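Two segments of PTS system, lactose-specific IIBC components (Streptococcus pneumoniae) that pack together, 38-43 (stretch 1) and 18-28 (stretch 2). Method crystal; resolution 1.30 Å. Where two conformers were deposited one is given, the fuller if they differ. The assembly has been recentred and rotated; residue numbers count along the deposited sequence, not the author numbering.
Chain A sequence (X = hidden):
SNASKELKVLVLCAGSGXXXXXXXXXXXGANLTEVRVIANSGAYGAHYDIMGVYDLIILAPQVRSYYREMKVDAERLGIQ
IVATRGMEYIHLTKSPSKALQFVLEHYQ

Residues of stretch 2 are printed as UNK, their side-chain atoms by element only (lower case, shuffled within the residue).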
ATOM      1  N   ILE A  38       5.521   6.693  -5.468  1.00  7.12           N
ATOM      2  CA  ILE A  38       4.692   7.537  -4.601  1.00  6.81           C
ATOM      3  C   ILE A  38       3.628   6.657  -3.937  1.00  5.94           C
ATOM      4  O   ILE A  38       3.026   5.810  -4.589  1.00  6.89           O
ATOM      5  CB  ILE A  38       4.009   8.698  -5.385  1.00  8.65           C
ATOM      6  CG1 ILE A  38       3.148   9.583  -4.492  1.00 12.46           C
ATOM      7  CG2 ILE A  38       3.159   8.179  -6.544  1.00 10.73           C
ATOM      8  CD1 ILE A  38       3.872  10.374  -3.587  1.00 16.16           C
ATOM      9  N   ALA A  39       3.435   6.884  -2.646  1.00  5.73           N
ATOM     10  CA  ALA A  39       2.388   6.236  -1.869  1.00  5.61           C
ATOM     11  C   ALA A  39       1.381   7.233  -1.349  1.00  5.81           C
ATOM     12  O   ALA A  39       1.753   8.276  -0.795  1.00  7.62           O
ATOM     13  CB  ALA A  39       2.981   5.461  -0.703  1.00  6.47           C
ATOM     14  N   ASN A  40       0.116   6.873  -1.475  1.00  5.98           N
ATOM     15  CA  ASN A  40      -0.983   7.586  -0.846  1.00  6.51           C
ATOM     16  C   ASN A  40      -1.676   6.699   0.135  1.00  5.54           C
ATOM     17  O   ASN A  40      -1.481   5.479   0.128  1.00  6.25           O
ATOM     18  CB  ASN A  40      -1.974   8.096  -1.886  1.00  7.40           C
ATOM     19  CG  ASN A  40      -1.380   9.109  -2.780  1.00  9.12           C
ATOM     20  OD1 ASN A  40      -1.227   8.868  -3.956  1.00 11.59           O
ATOM     21  ND2 ASN A  40      -1.001  10.260  -2.204  1.00  9.81           N
ATOM     22  N   SER A  41      -2.493   7.315   0.979  1.00  6.67           N
ATOM     23  CA  SER A  41      -3.308   6.594   1.958  1.00  7.65           C
ATOM     24  C   SER A  41      -4.774   6.942   1.777  1.00  7.26           C
ATOM     25  O   SER A  41      -5.124   8.008   1.281  1.00  7.71           O
ATOM     26  CB  SER A  41      -2.848   6.919   3.385  1.00  8.67           C
ATOM     27  OG  SER A  41      -2.978   8.274   3.676  1.00 11.69           O
ATOM     28  N   GLY A  42      -5.618   6.037   2.205  1.00  7.08           N
ATOM     29  CA  GLY A  42      -7.038   6.254   2.134  1.00  8.18           C
ATOM     30  C   GLY A  42      -7.788   5.260   2.965  1.00  7.40           C
ATOM     31  O   GLY A  42      -7.216   4.294   3.500  1.00  7.47           O
ATOM     32  N   ALA A  43      -9.103   5.467   3.072  1.00  8.19           N
ATOM     33  CA  ALA A  43     -10.005   4.553   3.752  1.00  8.10           C
ATOM     34  C   ALA A  43     -10.585   3.519   2.773  1.00  7.54           C
ATOM     35  O   ALA A  43     -11.002   3.873   1.670  1.00  8.08           O
ATOM     36  CB  ALA A  43     -11.179   5.324   4.417  1.00  9.89           C
ATOM     37  N   UNK A  18      -4.005   4.888  10.228  1.00  8.95           N
ATOM     38  CA  UNK A  18      -2.821   4.080  10.237  1.00  8.01           C
ATOM     39  C   UNK A  18      -2.208   3.928   8.829  1.00  7.78           C
ATOM     40  O   UNK A  18      -0.998   3.791   8.707  1.00  8.84           O
ATOM     41  c   UNK A  18      -3.998   1.820  10.104  1.00 11.15           C
ATOM     42  c   UNK A  18      -3.082   2.708  10.895  1.00 10.22           C
ATOM     43  o   UNK A  18      -1.846   2.030  11.107  1.00 12.29           O
ATOM     44  N   UNK A  19      -3.028   3.943   7.772  1.00  7.43           N
ATOM     45  CA  UNK A  19      -2.504   3.828   6.410  1.00  6.97           C
ATOM     46  C   UNK A  19      -1.479   4.923   6.078  1.00  7.19           C
ATOM     47  O   UNK A  19      -0.511   4.695   5.354  1.00  7.39           O
ATOM     48  o   UNK A  19      -4.512   4.928   5.578  1.00  8.26           O
ATOM     49  c   UNK A  19      -3.652   3.841   5.387  1.00  7.31           C
ATOM     50  N   UNK A  20      -1.687   6.117   6.602  1.00  7.38           N
ATOM     51  CA  UNK A  20      -0.779   7.222   6.369  1.00  8.63           C
ATOM     52  C   UNK A  20       0.617   6.937   6.938  1.00  8.55           C
ATOM     53  O   UNK A  20       1.606   7.435   6.399  1.00  9.04           O
ATOM     54  c   UNK A  20      -1.321   8.524   6.958  1.00  9.29           C
ATOM     55  N   UNK A  21       0.700   6.168   8.027  0.50  8.59           N
ATOM     56  CA  UNK A  21       1.988   5.830   8.641  0.50  8.85           C
ATOM     57  C   UNK A  21       2.853   5.054   7.644  0.50  7.93           C
ATOM     58  O   UNK A  21       4.048   5.317   7.503  0.50  9.18           O
ATOM     59  n   UNK A  21       1.260   6.642  13.184  0.50 11.84           N
ATOM     60  c   UNK A  21       0.966   5.652  10.986  0.50 11.13           C
ATOM     61  o   UNK A  21       3.018   6.547  11.784  0.50 16.91           O
ATOM     62  c   UNK A  21       1.836   6.315  12.030  0.50 11.26           C
ATOM     63  c   UNK A  21       1.788   4.982   9.903  0.50 10.01           C
ATOM     64  N   UNK A  22       2.264   4.076   6.971  1.00  7.66           N
ATOM     65  CA  UNK A  22       3.006   3.324   5.970  1.00  7.02           C
ATOM     66  C   UNK A  22       3.267   4.152   4.712  1.00  6.41           C
ATOM     67  O   UNK A  22       4.380   4.117   4.185  1.00  6.55           O
ATOM     68  c   UNK A  22       2.355   1.979   5.650  1.00  7.56           C
ATOM     69  c   UNK A  22       4.553   0.814   5.190  1.00  9.60           C
ATOM     70  c   UNK A  22       3.152   1.125   4.663  1.00  7.93           C
ATOM     71  c   UNK A  22       2.431  -0.167   4.275  1.00  8.41           C
ATOM     72  N   UNK A  23       2.274   4.907   4.228  1.00  6.41           N
ATOM     73  CA  UNK A  23       2.520   5.767   3.056  1.00  6.24           C
ATOM     74  C   UNK A  23       3.689   6.716   3.313  1.00  7.03           C
ATOM     75  O   UNK A  23       4.541   6.910   2.437  1.00  7.28           O
ATOM     76  c   UNK A  23       1.248   6.533   2.660  1.00  7.29           C
ATOM     77  N   UNK A  24       3.718   7.316   4.501  1.00  7.00           N
ATOM     78  CA  UNK A  24       4.813   8.215   4.828  1.00  8.28           C
ATOM     79  C   UNK A  24       6.168   7.516   4.824  1.00  7.32           C
ATOM     80  O   UNK A  24       7.152   8.060   4.313  1.00  8.36           O
ATOM     81  n   UNK A  24       3.020  10.142   7.456  1.00 16.24           N
ATOM     82  c   UNK A  24       4.630   8.851   6.203  1.00  9.62           C
ATOM     83  o   UNK A  24       3.017  10.340   5.225  1.00 15.31           O
ATOM     84  c   UNK A  24       3.476   9.836   6.249  1.00 12.63           C
ATOM     85  N   UNK A  25       6.232   6.318   5.397  1.00  7.49           N
ATOM     86  CA  UNK A  25       7.480   5.555   5.436  1.00  7.72           C
ATOM     87  C   UNK A  25       7.943   5.207   4.020  1.00  7.27           C
ATOM     88  O   UNK A  25       9.130   5.324   3.706  1.00  7.98           O
ATOM     89  c   UNK A  25       7.323   4.299   6.322  1.00  8.48           C
ATOM     90  N   UNK A  26       7.014   4.770   3.173  1.00  6.72           N
ATOM     91  CA  UNK A  26       7.351   4.425   1.799  1.00  6.59           C
ATOM     92  C   UNK A  26       7.906   5.652   1.087  1.00  6.79           C
ATOM     93  O   UNK A  26       8.940   5.584   0.406  1.00  7.97           O
ATOM     94  c   UNK A  26       4.286   2.110   1.145  1.00  7.32           C
ATOM     95  c   UNK A  26       5.680   2.539   1.590  1.00  6.98           C
ATOM     96  c   UNK A  26       6.423   3.855  -0.484  1.00  7.31           C
ATOM     97  c   UNK A  26       6.122   3.898   1.038  1.00  6.51           C
ATOM     98  N   UNK A  27       7.212   6.776   1.230  1.00  6.92           N
ATOM     99  CA  UNK A  27       7.639   8.003   0.574  1.00  7.95           C
ATOM    100  C   UNK A  27       8.991   8.491   1.067  1.00  7.96           C
ATOM    101  O   UNK A  27       9.802   8.967   0.276  1.00  9.36           O
ATOM    102  o   UNK A  27       5.468   8.236  -1.176  1.00  7.46           O
ATOM    103  c   UNK A  27       6.597   9.114   0.715  1.00  7.16           C
ATOM    104  n   UNK A  27       4.226   9.405   0.300  1.00  7.84           N
ATOM    105  c   UNK A  27       5.373   8.865  -0.123  1.00  7.24           C
ATOM    106  N   UNK A  28       9.245   8.391   2.367  1.00  8.59           N
ATOM    107  CA  UNK A  28      10.539   8.804   2.888  1.00  9.68           C
ATOM    108  C   UNK A  28      11.616   7.866   2.326  1.00  9.32           C
ATOM    109  O   UNK A  28      12.712   8.316   1.945  1.00 10.09           O
ATOM    110  o   UNK A  28      10.763   9.222   7.265  1.00 24.53           O
ATOM    111  c   UNK A  28      11.849   9.323   6.627  1.00 20.81           C
ATOM    112  o   UNK A  28      12.954   9.558   7.194  1.00 23.41           O
ATOM    113  c   UNK A  28      10.523   8.794   4.420  1.00 11.16           C
ATOM    114  c   UNK A  28      11.873   9.201   5.075  1.00 16.16           C
TER

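Position 18 has three side-chain atoms: one carbon carrying an oxygen and a second carbon. Branching at CB with a hydroxyl means threonine. Thr 18 points away from the strand and does not touch it.

Position 19 has one carbon, then one oxygen; the oxygen lies near the CB of Ser 41 and the O of Gly 42. This is serine. Its CB points toward the strand. Ser 19 OG lies 3.4 Å from Ser 41 CB and 3.5 Å from Gly 42 O, where at most a weak hydrogen bond is possible.

Position 20 has a single side-chain carbon, near the hydroxyl of Ser 41, so it is alanine. Ala 20 CB points sideways and lies 3.7 Å from Ser 41 OG. The backbone is also close, with Ala 20 N 3.5 Å from Ser 41 CB.

Position 21 has three carbons in a row, the third carrying one oxygen and one nitrogen. This is glutamine. Gln 21 points away and is exposed.

Position 22 has four carbons, forked at the second. This is leucine. Leu 22 is buried but makes no contact with the strand.

Position 23 again has one carbon, set against the methyl of Ala 39 and the backbone of Asn 40. This is alanine. Ala 23 CB points toward the strand, 3.9 Å from Ala 39 CB and 3.9 Å from Asn 40 C. The CA atoms of Ala 23 and Ala 39 are 4.9 Å apart.

Position 24 has two carbons, the second carrying an oxygen and a nitrogen. This is asparagine. Asn 24 is exposed and makes no contact with the strand.

Position 25 has one carbon, alanine. Ala 25 is buried but out of reach.

Position 26 has four carbons, forked at the first, with one arm two carbons long; the short arm lies near the methyl of Ala 39. This is isoleucine. Ile 26 CG2 packs 3.8 Å from Ala 39 CB.

Position 27 has two carbons, then an oxygen and a nitrogen, and that end reaches the backbone of Ala 39. This is asparagine. Ala 39 N donates to Asn 27 OD1 at 2.8 Å, and Asn 27 ND2 donates to Ala 39 O at 2.9 Å.

Position 28 has three carbons, the third carrying two oxygens. This is glutamate. Glu 28 is out of reach.

The helix runs nearly antiparallel to the strand, at 176°, with axes 7.0 Å apart at closest. Ala 39 is central. Its methyl packs on Ala 23 and Ile 26, while its N and O are both held by the amide of Asn 27. Nearer the start of the helix, Ser 41 rests against Ser 19 and Ala 20.

Stretch 2, residues 18-28: TSAQLANAINE
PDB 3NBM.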